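Local coordinates for protein putative Acetyltransferase (Pyrococcus horikoshii, PDB 3DDD) that binds coenzyme A and, as a member of the GNAT acetyltransferase family, probably transfers an acyl group from it to an acceptor not yet established, at residues R110-G115 / K135-V140; T121-A126 / D141-V146; Q129-Y134 / S262-R267. All coordinates share one frame; numbering follows the deposited sequence.

Contact 1 of 3, residues R110-G115 / K135-V140. With COA (coenzyme A), chain B; EDO (1,2-ethanediol), chain C.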
# COMPACT_ATOMS: atom_id res chain seq x y z
N ARG A 110 -12.19 6.67 13.21
CA ARG A 110 -11.29 6.39 14.33
C ARG A 110 -9.82 6.45 13.91
O ARG A 110 -8.98 6.94 14.62
CB ARG A 110 -11.63 5.04 14.94
CG ARG A 110 -12.83 5.12 15.89
CD ARG A 110 -13.33 3.76 16.22
NE ARG A 110 -14.60 3.72 16.96
CZ ARG A 110 -14.73 3.32 18.23
NH1 ARG A 110 -13.67 2.96 18.93
NH2 ARG A 110 -15.92 3.27 18.79
N LEU A 111 -9.53 5.94 12.74
CA LEU A 111 -8.19 5.97 12.19
C LEU A 111 -7.73 7.40 11.98
O LEU A 111 -6.58 7.73 12.26
CB LEU A 111 -8.14 5.18 10.87
CG LEU A 111 -8.31 3.65 11.00
CD1 LEU A 111 -8.54 2.99 9.59
CD2 LEU A 111 -7.07 3.11 11.64
N LEU A 112 -8.63 8.24 11.49
CA LEU A 112 -8.34 9.65 11.24
C LEU A 112 -8.06 10.38 12.54
O LEU A 112 -7.30 11.36 12.57
CB LEU A 112 -9.58 10.33 10.61
CG LEU A 112 -9.40 11.23 9.42
CD1 LEU A 112 -8.58 10.44 8.40
CD2 LEU A 112 -10.81 11.69 8.90
N GLU A 113 -8.77 9.96 13.59
CA GLU A 113 -8.67 10.55 14.91
C GLU A 113 -7.29 10.35 15.47
O GLU A 113 -6.71 11.26 16.07
CB GLU A 113 -9.70 9.93 15.85
CG GLU A 113 -9.85 10.62 17.19
CD GLU A 113 -11.02 10.08 18.01
OE1 GLU A 113 -11.20 8.83 18.08
OE2 GLU A 113 -11.78 10.92 18.55
N ILE A 114 -6.80 9.12 15.30
CA ILE A 114 -5.43 8.75 15.64
C ILE A 114 -4.40 9.49 14.79
O ILE A 114 -3.40 9.94 15.31
CB ILE A 114 -5.19 7.22 15.42
CG1 ILE A 114 -5.96 6.39 16.47
CG2 ILE A 114 -3.70 6.87 15.40
CD1 ILE A 114 -6.25 4.97 16.03
N GLY A 115 -4.65 9.57 13.49
CA GLY A 115 -3.73 10.21 12.54
C GLY A 115 -3.56 11.72 12.72
O GLY A 115 -2.44 12.23 12.63
N LYS A 135 -14.48 10.93 0.52
CA LYS A 135 -14.91 12.25 0.09
C LYS A 135 -15.74 12.95 1.16
O LYS A 135 -15.64 14.15 1.30
CB LYS A 135 -15.67 12.15 -1.25
CG LYS A 135 -15.65 13.47 -2.03
CD LYS A 135 -15.60 13.30 -3.54
CE LYS A 135 -14.76 14.39 -4.23
NZ LYS A 135 -13.31 14.29 -3.80
N LYS A 136 -16.54 12.19 1.92
CA LYS A 136 -17.30 12.71 3.05
C LYS A 136 -16.40 13.35 4.12
O LYS A 136 -16.85 14.23 4.81
CB LYS A 136 -18.13 11.62 3.73
CG LYS A 136 -19.38 11.17 2.99
CD LYS A 136 -19.97 9.86 3.60
CE LYS A 136 -21.24 9.40 2.85
NZ LYS A 136 -22.04 8.50 3.75
N PHE A 137 -15.15 12.87 4.25
CA PHE A 137 -14.14 13.39 5.18
C PHE A 137 -13.21 14.44 4.53
O PHE A 137 -12.16 14.78 5.08
CB PHE A 137 -13.31 12.24 5.73
CG PHE A 137 -14.06 11.33 6.65
CD1 PHE A 137 -14.14 11.62 8.02
CD2 PHE A 137 -14.71 10.22 6.17
CE1 PHE A 137 -14.82 10.79 8.89
CE2 PHE A 137 -15.41 9.36 7.05
CZ PHE A 137 -15.46 9.65 8.40
N LYS A 138 -13.59 14.90 3.35
CA LYS A 138 -12.99 16.05 2.68
C LYS A 138 -11.65 15.72 2.03
O LYS A 138 -10.88 16.61 1.67
CB LYS A 138 -12.98 17.30 3.61
CG LYS A 138 -14.41 17.79 3.95
CD LYS A 138 -14.51 18.94 5.01
N PHE A 139 -11.40 14.43 1.82
CA PHE A 139 -10.30 13.99 0.97
C PHE A 139 -10.48 14.49 -0.46
O PHE A 139 -11.58 14.39 -1.04
CB PHE A 139 -10.14 12.47 1.01
CG PHE A 139 -9.40 11.97 2.23
CD1 PHE A 139 -10.03 11.95 3.49
CD2 PHE A 139 -8.09 11.52 2.13
CE1 PHE A 139 -9.38 11.50 4.59
CE2 PHE A 139 -7.41 11.06 3.26
CZ PHE A 139 -8.05 11.06 4.50
N VAL A 140 -9.40 15.06 -1.02
CA VAL A 140 -9.37 15.62 -2.37
C VAL A 140 -8.54 14.73 -3.30
O VAL A 140 -7.60 14.11 -2.87
CB VAL A 140 -8.75 17.06 -2.38
CG1 VAL A 140 -9.60 18.05 -1.52
CG2 VAL A 140 -7.31 17.03 -1.90
N1A COA B . -20.44 1.35 -4.13
C2A COA B . -20.25 2.71 -4.09
N3A COA B . -20.03 3.33 -2.89
C4A COA B . -20.00 2.58 -1.75
C5A COA B . -20.16 1.21 -1.77
C6A COA B . -20.39 0.60 -2.98
N6A COA B . -20.87 -0.63 -2.93
N7A COA B . -20.08 0.71 -0.51
C8A COA B . -19.84 1.76 0.30
N9A COA B . -19.78 2.91 -0.46
C1B COA B . -19.39 4.27 -0.04
C2B COA B . -20.59 5.21 -0.10
O2B COA B . -20.23 6.53 -0.35
C3B COA B . -21.11 5.11 1.31
O3B COA B . -21.91 6.20 1.61
P3B COA B . -23.49 6.20 1.31
O7A COA B . -24.11 7.38 2.05
O8A COA B . -24.05 4.93 1.86
O9A COA B . -23.67 6.51 -0.14
C4B COA B . -19.80 5.10 2.05
O4B COA B . -19.01 4.20 1.31
C5B COA B . -19.88 4.68 3.51
O5B COA B . -20.62 3.51 3.60
P1A COA B . -20.28 2.49 4.78
O1A COA B . -21.52 1.70 5.10
O2A COA B . -19.74 3.17 6.01
O3A COA B . -19.13 1.62 4.07
P2A COA B . -18.93 0.06 4.35
O4A COA B . -19.17 -0.42 5.74
O5A COA B . -19.74 -0.74 3.34
O6A COA B . -17.38 -0.15 3.92
CBP COA B . -15.70 -0.28 2.06
CCP COA B . -16.92 0.42 2.71
CDP COA B . -14.73 -0.66 3.18
CEP COA B . -15.04 0.75 1.14
CAP COA B . -16.02 -1.43 1.08
OAP COA B . -17.37 -1.74 1.01
C9P COA B . -15.21 -2.70 1.18
O9P COA B . -14.92 -3.37 2.34
N8P COA B . -14.73 -3.24 0.08
C7P COA B . -13.37 -3.68 0.09
C6P COA B . -12.68 -3.47 -1.23
C5P COA B . -12.95 -2.12 -1.80
O5P COA B . -13.42 -2.12 -2.97
N4P COA B . -12.69 -1.02 -1.04
C3P COA B . -11.58 -0.77 -0.09
C2P COA B . -10.30 -0.06 -0.64
S1P COA B . -10.33 1.76 -0.92
C1 EDO C . -9.18 3.40 18.92
O1 EDO C . -10.21 4.20 18.37
C2 EDO C . -9.73 2.23 19.74
O2 EDO C . -10.97 1.81 19.19
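L112 reaches from helix 103-118 into the turn that follows helix 131-136, and its two methyls are divided between two phenylalanine rings. CD2 lies 3.4 Å from CD1 of F137, a tight approach that meets the ring obliquely. CD1 goes to F139 instead, 4.0 Å from its CZ, arriving at the ring edge close to the ring plane. The leucine chi1 of -134° lies well off a staggered value, which is consistent with a side chain fitted between the two rings. I122 and L124 of strand 121-126 also pack against F139, and F108 meets F137 edge-to-face, extending the apolar cluster. The other side is looser: K138 is exposed, and K136 turns from the helix contact to the cofactor. Its extended chain carries NZ to 2.9 Å from O7A of coenzyme A, a phosphate oxygen, with a second hydrogen bond to O3B. The backbone turn between them brings both rings to L112. K138, at positive phi (78°), is the C-prime residue of a Schellman motif, with K138 N bonded to K135 O and F139 N to Y134 O, that ends a helix lining the coenzyme A site of this GNAT domain.

Contact 2 of 3, residues T121-A126 / D141-V146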
# COMPACT_ATOMS: atom_id res chain seq x y z
N THR A 121 -0.87 15.53 7.28
CA THR A 121 -1.35 15.05 6.00
C THR A 121 -1.65 13.57 6.09
O THR A 121 -0.86 12.81 6.62
CB THR A 121 -0.35 15.35 4.91
OG1 THR A 121 -0.29 16.77 4.77
CG2 THR A 121 -0.78 14.70 3.55
N ILE A 122 -2.83 13.18 5.61
CA ILE A 122 -3.18 11.78 5.51
C ILE A 122 -3.55 11.50 4.07
O ILE A 122 -4.29 12.26 3.45
CB ILE A 122 -4.33 11.39 6.50
CG1 ILE A 122 -3.82 11.46 7.95
CG2 ILE A 122 -4.83 9.99 6.23
CD1 ILE A 122 -4.91 11.50 8.99
N ARG A 123 -3.01 10.42 3.53
CA ARG A 123 -3.28 10.04 2.16
C ARG A 123 -3.70 8.58 2.04
O ARG A 123 -3.55 7.78 2.97
CB ARG A 123 -2.05 10.32 1.29
CG ARG A 123 -1.69 11.78 1.25
CD ARG A 123 -0.31 12.02 0.78
NE ARG A 123 -0.17 12.01 -0.67
CZ ARG A 123 0.95 11.70 -1.31
NH1 ARG A 123 2.04 11.30 -0.64
NH2 ARG A 123 0.97 11.73 -2.63
N LEU A 124 -4.23 8.25 0.88
CA LEU A 124 -4.72 6.91 0.60
C LEU A 124 -4.95 6.73 -0.89
O LEU A 124 -5.01 7.69 -1.64
CB LEU A 124 -6.03 6.64 1.36
CG LEU A 124 -7.19 7.62 1.13
CD1 LEU A 124 -7.95 7.33 -0.19
CD2 LEU A 124 -8.12 7.58 2.30
N ASP A 125 -5.10 5.47 -1.28
CA ASP A 125 -5.45 5.07 -2.65
C ASP A 125 -6.82 4.42 -2.66
O ASP A 125 -6.99 3.29 -2.20
CB ASP A 125 -4.39 4.14 -3.19
CG ASP A 125 -3.11 4.87 -3.45
OD1 ASP A 125 -3.12 5.71 -4.38
OD2 ASP A 125 -2.10 4.63 -2.74
N ALA A 126 -7.77 5.18 -3.19
CA ALA A 126 -9.21 4.87 -3.17
C ALA A 126 -9.73 4.03 -4.33
O ALA A 126 -9.64 4.45 -5.49
CB ALA A 126 -10.02 6.23 -3.19
N ASP A 141 -8.90 14.69 -4.58
CA ASP A 141 -8.17 13.89 -5.57
C ASP A 141 -6.74 14.40 -5.79
O ASP A 141 -6.50 15.61 -5.86
CB ASP A 141 -8.87 13.91 -6.93
CG ASP A 141 -10.24 13.24 -6.92
OD1 ASP A 141 -10.63 12.68 -5.90
OD2 ASP A 141 -10.91 13.30 -7.95
N GLU A 142 -5.81 13.46 -5.89
CA GLU A 142 -4.47 13.77 -6.36
C GLU A 142 -4.31 13.31 -7.81
O GLU A 142 -4.47 14.11 -8.71
CB GLU A 142 -3.41 13.17 -5.42
CG GLU A 142 -3.41 13.88 -4.07
CD GLU A 142 -2.16 13.63 -3.25
OE1 GLU A 142 -1.63 12.50 -3.29
OE2 GLU A 142 -1.72 14.56 -2.56
N TYR A 143 -4.06 12.03 -8.02
CA TYR A 143 -3.92 11.45 -9.35
C TYR A 143 -4.18 9.95 -9.20
O TYR A 143 -4.15 9.44 -8.09
CB TYR A 143 -2.49 11.69 -9.92
CG TYR A 143 -1.39 11.42 -8.92
CD1 TYR A 143 -1.03 10.13 -8.62
CD2 TYR A 143 -0.74 12.45 -8.22
CE1 TYR A 143 -0.05 9.85 -7.69
CE2 TYR A 143 0.26 12.18 -7.28
CZ TYR A 143 0.59 10.85 -7.02
OH TYR A 143 1.57 10.49 -6.09
N ARG A 144 -4.42 9.27 -10.32
CA ARG A 144 -4.68 7.82 -10.32
C ARG A 144 -3.42 6.99 -10.17
O ARG A 144 -2.33 7.39 -10.59
CB ARG A 144 -5.42 7.39 -11.60
CG ARG A 144 -6.90 7.70 -11.59
CD ARG A 144 -7.51 7.65 -12.98
NE ARG A 144 -7.88 6.30 -13.40
CZ ARG A 144 -7.38 5.63 -14.44
NH1 ARG A 144 -6.45 6.14 -15.24
NH2 ARG A 144 -7.82 4.41 -14.69
N THR A 145 -3.58 5.83 -9.57
CA THR A 145 -2.49 4.90 -9.36
C THR A 145 -3.01 3.61 -9.97
O THR A 145 -3.95 3.02 -9.44
CB THR A 145 -2.14 4.73 -7.84
OG1 THR A 145 -3.33 4.85 -7.04
CG2 THR A 145 -1.13 5.75 -7.36
N VAL A 146 -2.40 3.19 -11.07
CA VAL A 146 -2.93 2.13 -11.97
C VAL A 146 -2.12 0.84 -11.91
O VAL A 146 -0.91 0.84 -12.14
CB VAL A 146 -3.04 2.64 -13.41
CG1 VAL A 146 -3.68 1.61 -14.31
CG2 VAL A 146 -3.87 3.93 -13.43
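Strands 121-126 and 141-146 approach to 8.0 Å between their axes with their N-to-C directions 53° apart, too far for direct backbone pairing; strand 258-267 pairs antiparallel with both, and the side chains of R123, D125, E142 and T145 bridge the gap over it. R123 and E142 cross at about a right angle and form a salt bridge. The arginine grips side-on, but both nitrogens converge on one oxygen: NH2 is 2.8 Å and NE 3.0 Å from E142 OE1. That oxygen lies in the guanidinium plane and is met on its syn side, although the two flat groups are turned 65° against each other. The R123 chain bends at chi3, which turns NE toward the glutamate. The other oxygen, E142 OE2, pairs with R267, while R123 NH2 also bridges to E274 and NH1 bonds Q86, so both ends of the pair have further partners, which probably restrict the rotation of both groups. Y143 OH comes only to 3.7 Å from R123 NH2, and it hydrogen-bonds E274, with a weak bond to R265 as well. Further along, T145 OG1 donates to D125 OD1 at 2.8 Å, reaching it from above the carboxylate plane, 54° out of it. D125 OD2 is held by a salt bridge to R265, so the buried carboxylate has a partner at each oxygen. D125 also belongs to the coenzyme A pocket. The arrangement is that of next-but-one strands bridged across an intervening one: strand 258-267, within the C-terminal GNAT range, lies between strands 121-126 and 140-149, consistent with a strand exchanged between the two GNAT-like parts.

Contact 3 of 3, residues Q129-Y134 / S262-R267; sequences QGYGLY and SCMRMR. With COA (coenzyme A), chain B.
The Y131 ring takes both selenomethionines of strand 262-267 along one side: CG of M264 sits at the ring edge, 4.1 Å from CE1, whereas the end of M266 comes in obliquely. The Y134 ring has the carbonyl oxygen of G130 over one face, 3.3 Å above the plane and offset toward the rim, and the coenzyme A sulfur S1P at its edge, in plane. M266 makes a Met-aromatic contact with Y131, its SE 4.5 Å from the ring centroid and 46° off the normal; its CE closes to 3.5 Å from Y131 CE1. A bend at chi3 (88°) turns this methyl back against the tyrosine, while SE rests 4.1 Å from Y134 CB. Helix 131-136 thus packs on strand 258-267 while also lining the coenzyme A pocket of the GNAT fold; Y134 takes part in both. Q129, just before it, accepts a hydrogen bond from N8P of the pantetheine arm at OE1, 3.2 Å away. Y134 OH lies 3.1 Å from the thiol S1P, near the end that would carry an acyl group. The hydroxyl of Y131 points the other way and hydrogen-bonds D141 of strand 140-149.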
# COMPACT_ATOMS: atom_id res chain seq x y z
N GLN A 129 -15.50 1.63 -4.47
CA GLN A 129 -16.37 1.51 -3.32
C GLN A 129 -15.97 2.47 -2.21
O GLN A 129 -16.83 3.04 -1.54
CB GLN A 129 -16.42 0.06 -2.81
CG GLN A 129 -17.18 -0.88 -3.74
CD GLN A 129 -17.21 -2.33 -3.26
OE1 GLN A 129 -16.95 -2.63 -2.10
NE2 GLN A 129 -17.56 -3.23 -4.16
N GLY A 130 -14.67 2.67 -2.01
CA GLY A 130 -14.19 3.54 -0.94
C GLY A 130 -14.36 5.03 -1.20
O GLY A 130 -14.63 5.81 -0.29
N TYR A 131 -14.21 5.42 -2.46
CA TYR A 131 -14.12 6.82 -2.86
C TYR A 131 -15.14 7.70 -2.16
O TYR A 131 -14.79 8.77 -1.62
CB TYR A 131 -14.24 6.93 -4.40
CG TYR A 131 -14.02 8.34 -4.92
CD1 TYR A 131 -12.74 8.78 -5.20
CD2 TYR A 131 -15.07 9.20 -5.14
CE1 TYR A 131 -12.51 10.03 -5.65
CE2 TYR A 131 -14.86 10.51 -5.59
CZ TYR A 131 -13.56 10.91 -5.84
OH TYR A 131 -13.28 12.17 -6.31
N GLY A 132 -16.41 7.28 -2.16
CA GLY A 132 -17.48 8.08 -1.58
C GLY A 132 -17.38 8.25 -0.08
O GLY A 132 -17.85 9.23 0.46
N LEU A 133 -16.85 7.25 0.61
CA LEU A 133 -16.57 7.33 2.05
C LEU A 133 -15.54 8.44 2.30
O LEU A 133 -15.78 9.37 3.06
CB LEU A 133 -16.05 5.97 2.54
CG LEU A 133 -16.10 5.53 4.01
CD1 LEU A 133 -15.93 3.98 4.16
CD2 LEU A 133 -15.04 6.23 4.81
N TYR A 134 -14.41 8.38 1.61
CA TYR A 134 -13.30 9.31 1.90
C TYR A 134 -13.65 10.77 1.53
O TYR A 134 -13.18 11.73 2.17
CB TYR A 134 -12.04 8.84 1.17
CG TYR A 134 -11.75 7.34 1.36
CD1 TYR A 134 -11.78 6.76 2.61
CD2 TYR A 134 -11.47 6.53 0.28
CE1 TYR A 134 -11.51 5.37 2.77
CE2 TYR A 134 -11.18 5.19 0.42
CZ TYR A 134 -11.23 4.61 1.67
OH TYR A 134 -10.98 3.27 1.76
N SER A 262 -7.56 0.48 -11.19
CA SER A 262 -6.98 1.75 -10.74
C SER A 262 -7.66 2.30 -9.49
O SER A 262 -8.80 1.99 -9.18
CB SER A 262 -6.99 2.77 -11.85
OG SER A 262 -8.26 3.33 -11.98
N CYS A 263 -6.89 3.09 -8.75
CA CYS A 263 -7.38 3.85 -7.63
C CYS A 263 -7.12 5.30 -7.87
O CYS A 263 -6.34 5.68 -8.74
CB CYS A 263 -6.65 3.47 -6.35
SG CYS A 263 -7.03 1.79 -5.83
N MSE A 264 -7.78 6.11 -7.06
CA MSE A 264 -7.52 7.51 -7.05
C MSE A 264 -6.78 7.74 -5.75
O MSE A 264 -7.25 7.35 -4.68
CB MSE A 264 -8.83 8.28 -7.16
CG MSE A 264 -8.70 9.78 -7.01
SE MSE A 264 -7.68 10.61 -8.41
CE MSE A 264 -9.05 10.65 -9.83
N ARG A 265 -5.60 8.31 -5.85
CA ARG A 265 -4.86 8.71 -4.69
C ARG A 265 -5.56 9.97 -4.21
O ARG A 265 -6.02 10.75 -5.00
CB ARG A 265 -3.40 8.94 -5.03
CG ARG A 265 -2.50 9.36 -3.89
CD ARG A 265 -1.03 9.06 -4.26
NE ARG A 265 -0.77 7.63 -4.12
CZ ARG A 265 0.42 7.07 -3.97
NH1 ARG A 265 1.53 7.81 -3.97
NH2 ARG A 265 0.50 5.74 -3.78
N MSE A 266 -5.68 10.11 -2.89
CA MSE A 266 -6.41 11.23 -2.29
C MSE A 266 -5.67 11.73 -1.05
O MSE A 266 -4.86 11.01 -0.48
CB MSE A 266 -7.81 10.79 -1.89
CG MSE A 266 -8.65 10.22 -3.01
SE MSE A 266 -10.41 9.74 -2.43
CE MSE A 266 -11.29 11.44 -2.70
N ARG A 267 -5.98 12.96 -0.65
CA ARG A 267 -5.25 13.64 0.42
C ARG A 267 -6.16 14.47 1.32
O ARG A 267 -7.04 15.21 0.85
CB ARG A 267 -4.15 14.55 -0.18
CG ARG A 267 -3.34 15.31 0.85
CD ARG A 267 -2.35 16.24 0.20
NE ARG A 267 -3.00 17.47 -0.23
CZ ARG A 267 -3.38 17.74 -1.47
NH1 ARG A 267 -3.13 16.90 -2.46
NH2 ARG A 267 -3.97 18.89 -1.74
N1A COA B . -20.44 1.35 -4.13
C2A COA B . -20.25 2.71 -4.09
N3A COA B . -20.03 3.33 -2.89
C4A COA B . -20.00 2.58 -1.75
C5A COA B . -20.16 1.21 -1.77
C6A COA B . -20.39 0.60 -2.98
N6A COA B . -20.87 -0.63 -2.93
N7A COA B . -20.08 0.71 -0.51
C8A COA B . -19.84 1.76 0.30
N9A COA B . -19.78 2.91 -0.46
C1B COA B . -19.39 4.27 -0.04
C2B COA B . -20.59 5.21 -0.10
O2B COA B . -20.23 6.53 -0.35
C3B COA B . -21.11 5.11 1.31
O3B COA B . -21.91 6.20 1.61
P3B COA B . -23.49 6.20 1.31
O7A COA B . -24.11 7.38 2.05
O8A COA B . -24.05 4.93 1.86
O9A COA B . -23.67 6.51 -0.14
C4B COA B . -19.80 5.10 2.05
O4B COA B . -19.01 4.20 1.31
C5B COA B . -19.88 4.68 3.51
O5B COA B . -20.62 3.51 3.60
P1A COA B . -20.28 2.49 4.78
O1A COA B . -21.52 1.70 5.10
O2A COA B . -19.74 3.17 6.01
O3A COA B . -19.13 1.62 4.07
P2A COA B . -18.93 0.06 4.35
O4A COA B . -19.17 -0.42 5.74
O5A COA B . -19.74 -0.74 3.34
O6A COA B . -17.38 -0.15 3.92
CBP COA B . -15.70 -0.28 2.06
CCP COA B . -16.92 0.42 2.71
CDP COA B . -14.73 -0.66 3.18
CEP COA B . -15.04 0.75 1.14
CAP COA B . -16.02 -1.43 1.08
OAP COA B . -17.37 -1.74 1.01
C9P COA B . -15.21 -2.70 1.18
O9P COA B . -14.92 -3.37 2.34
N8P COA B . -14.73 -3.24 0.08
C7P COA B . -13.37 -3.68 0.09
C6P COA B . -12.68 -3.47 -1.23
C5P COA B . -12.95 -2.12 -1.80
O5P COA B . -13.42 -2.12 -2.97
N4P COA B . -12.69 -1.02 -1.04
C3P COA B . -11.58 -0.77 -0.09
C2P COA B . -10.30 -0.06 -0.64
S1P COA B . -10.33 1.76 -0.92

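How the contacts relate
The three contacts lie on the same side of the chain's centre, with centres about 13 Å (contacts 1 and 2), 11 Å (1 and 3) and 7 Å (2 and 3) apart. Along the chain their segments alternate: helix 103-118, strand 121-126, helix 131-136 and strand 140-149 follow in turn, and strand 258-267 returns about 110 residues later. Contacts 1 and 3 share helix 131-136 and both touch coenzyme A, contact 1 at the phosphate on O3B, contact 3 along the cofactor from the adenosine to the thiol. Contacts 2 and 3 meet through strand 258-267, where A126 N lies 2.7 Å from M264 O. The C-terminal GNAT region therefore contributes a strand beneath the cofactor helix of the N-terminal one.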